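Local coordinates for GTP-binding nuclear protein GSP1 (Encephalitozoon cuniculi, PDB 4DJT) that binds guanine nucleotides as a small GTPase of the Ran family and probably takes part in protein import into the nucleus and in RNA export, at residues Gly21-Asp33 against Ile154-Phe166. Residues are numbered along the deposited sequence; the frame is centred on the assembly and turned at random.
Sequences GVGKTTYINRVLD and ISAKTAHNFGLPF. With MG (magnesium ion), chain D; GDP (guanosine-5'-diphosphate), chain C.
Tyr-27 and Phe-162 meet in an offset stack, their centroids 4.7 Å apart and their planes inclined by 29°, with CE1 of Phe-162 lying over the centre of the tyrosine ring. With CG anti to the backbone N (chi1 -180°), the Tyr-27 ring reaches across to the opposing loop, and its hydroxyl donates to the backbone O of Phe-162, OH to O 2.7 Å, within the carbonyl plane. One residue thus contributes both a ring to stack on and a carbonyl to bind, which fixes the tyrosine at its face and its end. Pro-165 and Phe-166 also pack about the hydroxyl, Ala-156 CB sits at the ring edge, and Ile-154 CD1 lies 3.8 Å from Tyr-27 CD1.

Arg-30 ties the end of the helix to the same loop. Arg-30 NH1 and NH2 approach Ala-156 O end-on, each 2.9 Å from that single acceptor, which lies in the guanidinium plane. Arg-30 NH2 also donates to Tyr-27 O at 2.8 Å, and Ala-159 CB covers one face, so the group is held flat between helix end and loop; a bend at chi3 (138°) turns it there.

The example illustrates how small GTPases unite separate nucleotide-binding motifs. The P-loop residues Gly-21 to Thr-26 hold the phosphates, with Thr-25 OG1 on the magnesium ion, while the loop at Ser-155 to Lys-157 reads the base, Lys-157 N donating to O6 of GDP at 3.1 Å. Ala-156, within that base-binding loop, joins the two through its CB on Tyr-27 and its O on Arg-30.

Asn-125, at the end of strand 120-125, hydrogen-bonds to both Val-22 and Ala-156. Helix 24-28 abuts the loop between edge strand 150-154 and helix 164-174, while Pro-165 and Ile-154 rest on strands 87-93 and 120-125 and Ile-28 and Leu-32 touch strand 46-54.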
loop_
_atom_site.group_PDB
_atom_site.type_symbol
_atom_site.label_atom_id
_atom_site.label_comp_id
_atom_site.label_asym_id
_atom_site.label_seq_id
_atom_site.Cartn_x
_atom_site.Cartn_y
_atom_site.Cartn_z
ATOM N N GLY A 21 7.268 9.368 5.164
ATOM C CA GLY A 21 7.172 10.571 4.373
ATOM C C GLY A 21 6.818 10.360 2.915
ATOM O O GLY A 21 6.621 11.350 2.196
ATOM N N VAL A 22 6.691 9.094 2.479
ATOM C CA VAL A 22 6.520 8.797 1.036
ATOM C C VAL A 22 5.085 8.927 0.576
ATOM O O VAL A 22 4.849 9.005 -0.619
ATOM C CB VAL A 22 7.063 7.422 0.620
ATOM C CG1 VAL A 22 8.560 7.299 0.965
ATOM C CG2 VAL A 22 6.275 6.295 1.265
ATOM N N GLY A 23 4.123 8.932 1.525
ATOM C CA GLY A 23 2.703 9.166 1.225
ATOM C C GLY A 23 1.757 7.980 1.497
ATOM O O GLY A 23 0.661 7.968 0.996
ATOM N N LYS A 24 2.200 6.972 2.264
ATOM C CA LYS A 24 1.349 5.813 2.581
ATOM C C LYS A 24 0.008 6.237 3.193
ATOM O O LYS A 24 -1.064 5.802 2.734
ATOM C CB LYS A 24 2.080 4.872 3.533
ATOM C CG LYS A 24 3.388 4.336 2.959
ATOM C CD LYS A 24 4.076 3.378 3.908
ATOM C CE LYS A 24 4.398 3.994 5.271
ATOM N NZ LYS A 24 5.445 5.048 5.196
ATOM N N THR A 25 0.069 7.063 4.231
ATOM C CA THR A 25 -1.133 7.482 4.934
ATOM C C THR A 25 -2.008 8.372 4.073
ATOM O O THR A 25 -3.243 8.187 4.026
ATOM C CB THR A 25 -0.740 8.160 6.272
ATOM O OG1 THR A 25 -0.000 7.211 7.058
ATOM C CG2 THR A 25 -1.967 8.599 7.030
ATOM N N THR A 26 -1.391 9.276 3.318
ATOM C CA THR A 26 -2.155 10.129 2.381
ATOM C C THR A 26 -2.954 9.290 1.373
ATOM O O THR A 26 -4.128 9.609 1.056
ATOM C CB THR A 26 -1.253 11.174 1.676
ATOM O OG1 THR A 26 -0.559 11.950 2.681
ATOM C CG2 THR A 26 -2.105 12.127 0.802
ATOM N N TYR A 27 -2.334 8.207 0.911
ATOM C CA TYR A 27 -2.956 7.292 -0.022
ATOM C C TYR A 27 -4.195 6.640 0.562
ATOM O O TYR A 27 -5.275 6.753 -0.014
ATOM C CB TYR A 27 -1.984 6.218 -0.420
ATOM C CG TYR A 27 -2.526 5.186 -1.412
ATOM C CD1 TYR A 27 -2.753 5.523 -2.751
ATOM C CD2 TYR A 27 -2.722 3.880 -1.036
ATOM C CE1 TYR A 27 -3.200 4.586 -3.659
ATOM C CE2 TYR A 27 -3.173 2.930 -1.941
ATOM C CZ TYR A 27 -3.420 3.295 -3.252
ATOM O OH TYR A 27 -3.861 2.320 -4.154
ATOM N N ILE A 28 -4.055 5.989 1.729
ATOM C CA ILE A 28 -5.100 5.089 2.222
ATOM C C ILE A 28 -6.101 5.731 3.188
ATOM O O ILE A 28 -7.193 5.224 3.338
ATOM C CB ILE A 28 -4.493 3.867 2.906
ATOM C CG1 ILE A 28 -5.505 2.696 2.980
ATOM C CG2 ILE A 28 -3.897 4.282 4.251
ATOM C CD1 ILE A 28 -5.918 2.115 1.630
ATOM N N ASN A 29 -5.709 6.822 3.866
ATOM C CA ASN A 29 -6.472 7.320 5.002
ATOM C C ASN A 29 -7.677 8.165 4.480
ATOM O O ASN A 29 -7.745 9.398 4.676
ATOM C CB ASN A 29 -5.570 8.119 5.912
ATOM C CG ASN A 29 -6.261 8.601 7.173
ATOM O OD1 ASN A 29 -7.286 8.054 7.600
ATOM N ND2 ASN A 29 -5.715 9.630 7.762
ATOM N N ARG A 30 -8.536 7.456 3.747
ATOM C CA ARG A 30 -9.737 7.999 3.142
ATOM C C ARG A 30 -10.924 7.250 3.705
ATOM O O ARG A 30 -10.782 6.215 4.337
ATOM C CB ARG A 30 -9.653 7.883 1.604
ATOM C CG ARG A 30 -8.462 8.634 1.029
ATOM C CD ARG A 30 -8.241 8.331 -0.464
ATOM N NE ARG A 30 -7.926 9.573 -1.127
ATOM C CZ ARG A 30 -6.707 10.029 -1.374
ATOM N NH1 ARG A 30 -6.563 11.218 -1.958
ATOM N NH2 ARG A 30 -5.641 9.288 -1.126
ATOM N N VAL A 31 -12.110 7.777 3.490
ATOM C CA VAL A 31 -13.274 7.187 4.117
ATOM C C VAL A 31 -13.453 5.725 3.723
ATOM O O VAL A 31 -13.630 4.876 4.599
ATOM C CB VAL A 31 -14.548 8.012 3.825
ATOM C CG1 VAL A 31 -15.788 7.238 4.229
ATOM C CG2 VAL A 31 -14.457 9.374 4.517
ATOM N N LEU A 32 -13.354 5.423 2.422
ATOM C CA LEU A 32 -13.462 4.015 1.937
ATOM C C LEU A 32 -14.742 3.382 2.488
ATOM O O LEU A 32 -15.796 3.983 2.334
ATOM C CB LEU A 32 -12.184 3.234 2.295
ATOM C CG LEU A 32 -10.905 3.941 1.818
ATOM C CD1 LEU A 32 -9.635 3.228 2.321
ATOM C CD2 LEU A 32 -10.873 4.051 0.276
ATOM N N ASP A 33 -14.687 2.175 3.081
ATOM C CA ASP A 33 -15.903 1.528 3.600
ATOM C C ASP A 33 -16.501 2.294 4.757
ATOM O O ASP A 33 -17.670 2.075 5.081
ATOM C CB ASP A 33 -15.650 0.094 4.067
ATOM C CG ASP A 33 -15.370 -0.837 2.944
ATOM O OD1 ASP A 33 -15.439 -0.381 1.774
ATOM O OD2 ASP A 33 -15.067 -2.012 3.232
ATOM N N ILE A 154 1.539 7.278 -9.262
ATOM C CA ILE A 154 0.303 7.787 -8.610
ATOM C C ILE A 154 0.550 9.151 -7.940
ATOM O O ILE A 154 1.688 9.540 -7.659
ATOM C CB ILE A 154 -0.240 6.828 -7.503
ATOM C CG1 ILE A 154 0.702 6.754 -6.321
ATOM C CG2 ILE A 154 -0.432 5.381 -8.017
ATOM C CD1 ILE A 154 0.144 5.977 -5.108
ATOM N N SER A 155 -0.543 9.810 -7.602
ATOM C CA SER A 155 -0.517 10.904 -6.623
ATOM C C SER A 155 -1.500 10.585 -5.490
ATOM O O SER A 155 -2.696 10.583 -5.663
ATOM C CB SER A 155 -0.848 12.263 -7.263
ATOM O OG SER A 155 -1.040 13.242 -6.229
ATOM N N ALA A 156 -0.965 10.253 -4.331
ATOM C CA ALA A 156 -1.816 9.986 -3.188
ATOM C C ALA A 156 -2.623 11.217 -2.818
ATOM O O ALA A 156 -3.704 11.096 -2.280
ATOM C CB ALA A 156 -0.976 9.530 -2.012
ATOM N N LYS A 157 -2.085 12.408 -3.078
ATOM C CA LYS A 157 -2.813 13.665 -2.774
ATOM C C LYS A 157 -4.162 13.735 -3.511
ATOM O O LYS A 157 -5.220 13.927 -2.889
ATOM C CB LYS A 157 -1.973 14.890 -3.123
ATOM C CG LYS A 157 -2.737 16.219 -3.022
ATOM C CD LYS A 157 -1.837 17.425 -3.284
ATOM C CE LYS A 157 -1.524 17.612 -4.771
ATOM N NZ LYS A 157 -2.418 18.613 -5.434
ATOM N N THR A 158 -4.127 13.543 -4.830
ATOM C CA THR A 158 -5.304 13.748 -5.670
ATOM C C THR A 158 -6.070 12.455 -5.958
ATOM O O THR A 158 -7.059 12.471 -6.679
ATOM C CB THR A 158 -4.903 14.365 -7.006
ATOM O OG1 THR A 158 -4.158 13.417 -7.763
ATOM C CG2 THR A 158 -4.051 15.639 -6.780
ATOM N N ALA A 159 -5.595 11.345 -5.414
ATOM C CA ALA A 159 -6.179 10.042 -5.674
ATOM C C ALA A 159 -6.022 9.568 -7.142
ATOM O O ALA A 159 -6.670 8.607 -7.555
ATOM C CB ALA A 159 -7.650 10.040 -5.253
ATOM N N HIS A 160 -5.129 10.210 -7.908
ATOM C CA HIS A 160 -4.846 9.791 -9.288
ATOM C C HIS A 160 -4.384 8.362 -9.253
ATOM O O HIS A 160 -3.416 8.048 -8.586
ATOM C CB HIS A 160 -3.762 10.677 -9.929
ATOM C CG HIS A 160 -3.330 10.247 -11.340
ATOM N ND1 HIS A 160 -4.138 10.367 -12.423
ATOM C CD2 HIS A 160 -2.108 9.735 -11.817
ATOM C CE1 HIS A 160 -3.481 9.947 -13.533
ATOM N NE2 HIS A 160 -2.235 9.575 -13.168
ATOM N N ASN A 161 -5.103 7.500 -9.968
ATOM C CA ASN A 161 -4.796 6.078 -10.092
ATOM C C ASN A 161 -4.974 5.248 -8.809
ATOM O O ASN A 161 -4.386 4.173 -8.701
ATOM C CB ASN A 161 -3.365 5.851 -10.661
ATOM C CG ASN A 161 -3.290 6.062 -12.156
ATOM O OD1 ASN A 161 -4.297 6.309 -12.804
ATOM N ND2 ASN A 161 -2.064 6.001 -12.711
ATOM N N PHE A 162 -5.820 5.719 -7.880
ATOM C CA PHE A 162 -5.975 5.088 -6.583
ATOM C C PHE A 162 -6.279 3.612 -6.721
ATOM O O PHE A 162 -5.751 2.788 -5.979
ATOM C CB PHE A 162 -7.120 5.704 -5.769
ATOM C CG PHE A 162 -7.373 4.987 -4.465
ATOM C CD1 PHE A 162 -6.643 5.301 -3.333
ATOM C CD2 PHE A 162 -8.293 3.942 -4.381
ATOM C CE1 PHE A 162 -6.824 4.626 -2.150
ATOM C CE2 PHE A 162 -8.490 3.250 -3.204
ATOM C CZ PHE A 162 -7.766 3.611 -2.055
ATOM N N GLY A 163 -7.200 3.296 -7.638
ATOM C CA GLY A 163 -7.651 1.939 -7.796
ATOM C C GLY A 163 -6.703 0.958 -8.419
ATOM O O GLY A 163 -6.925 -0.276 -8.276
ATOM N N LEU A 164 -5.669 1.438 -9.133
ATOM C CA LEU A 164 -4.887 0.522 -9.969
ATOM C C LEU A 164 -4.163 -0.582 -9.162
ATOM O O LEU A 164 -4.185 -1.735 -9.580
ATOM C CB LEU A 164 -3.900 1.280 -10.901
ATOM C CG LEU A 164 -4.565 2.238 -11.901
ATOM C CD1 LEU A 164 -3.482 2.856 -12.793
ATOM C CD2 LEU A 164 -5.602 1.509 -12.763
ATOM N N PRO A 165 -3.509 -0.227 -8.011
ATOM C CA PRO A 165 -2.853 -1.301 -7.269
ATOM C C PRO A 165 -3.842 -2.366 -6.819
ATOM O O PRO A 165 -3.536 -3.548 -6.864
ATOM C CB PRO A 165 -2.224 -0.577 -6.077
ATOM C CG PRO A 165 -1.981 0.822 -6.633
ATOM C CD PRO A 165 -3.248 1.076 -7.398
ATOM N N PHE A 166 -5.023 -1.932 -6.378
ATOM C CA PHE A 166 -6.046 -2.879 -5.896
ATOM C C PHE A 166 -6.605 -3.702 -7.040
ATOM O O PHE A 166 -6.860 -4.912 -6.904
ATOM C CB PHE A 166 -7.158 -2.139 -5.146
ATOM C CG PHE A 166 -6.699 -1.511 -3.881
ATOM C CD1 PHE A 166 -6.347 -2.291 -2.805
ATOM C CD2 PHE A 166 -6.527 -0.135 -3.783
ATOM C CE1 PHE A 166 -5.843 -1.729 -1.656
ATOM C CE2 PHE A 166 -6.044 0.420 -2.642
ATOM C CZ PHE A 166 -5.707 -0.356 -1.561
HETATM MG MG MG D . 1.964 7.319 7.740
HETATM P PB GDP C . 3.811 8.373 5.165
HETATM O O1B GDP C . 2.492 7.842 5.749
HETATM O O2B GDP C . 4.422 7.498 4.082
HETATM O O3B GDP C . 4.772 8.840 6.257
HETATM O O3A GDP C . 3.510 9.770 4.409
HETATM P PA GDP C . 2.305 10.789 4.623
HETATM O O1A GDP C . 1.023 10.314 3.967
HETATM O O2A GDP C . 2.280 11.171 6.070
HETATM O "O5'" GDP C . 2.725 12.057 3.771
HETATM C "C5'" GDP C . 4.012 12.654 4.019
HETATM C "C4'" GDP C . 3.990 14.051 3.429
HETATM O "O4'" GDP C . 3.945 13.955 2.020
HETATM C "C3'" GDP C . 2.763 14.830 3.820
HETATM O "O3'" GDP C . 3.125 16.191 3.937
HETATM C "C2'" GDP C . 1.817 14.706 2.667
HETATM O "O2'" GDP C . 0.935 15.830 2.481
HETATM C "C1'" GDP C . 2.795 14.575 1.521
HETATM N N9 GDP C . 2.246 13.755 0.451
HETATM C C8 GDP C . 1.780 12.487 0.501
HETATM N N7 GDP C . 1.343 12.110 -0.727
HETATM C C5 GDP C . 1.595 13.107 -1.572
HETATM C C6 GDP C . 1.403 13.364 -3.010
HETATM O O6 GDP C . 0.900 12.500 -3.786
HETATM N N1 GDP C . 1.797 14.566 -3.482
HETATM C C2 GDP C . 2.343 15.521 -2.676
HETATM N N2 GDP C . 2.713 16.694 -3.193
HETATM N N3 GDP C . 2.539 15.348 -1.355
HETATM C C4 GDP C . 2.182 14.184 -0.784
HETATM O O HOH W 1 2.073 5.251 7.394
HETATM O O HOH W 2 1.261 6.925 9.603
HETATM O O HOH W 3 4.024 7.223 8.375
HETATM O O HOH W 4 1.841 9.397 8.045
#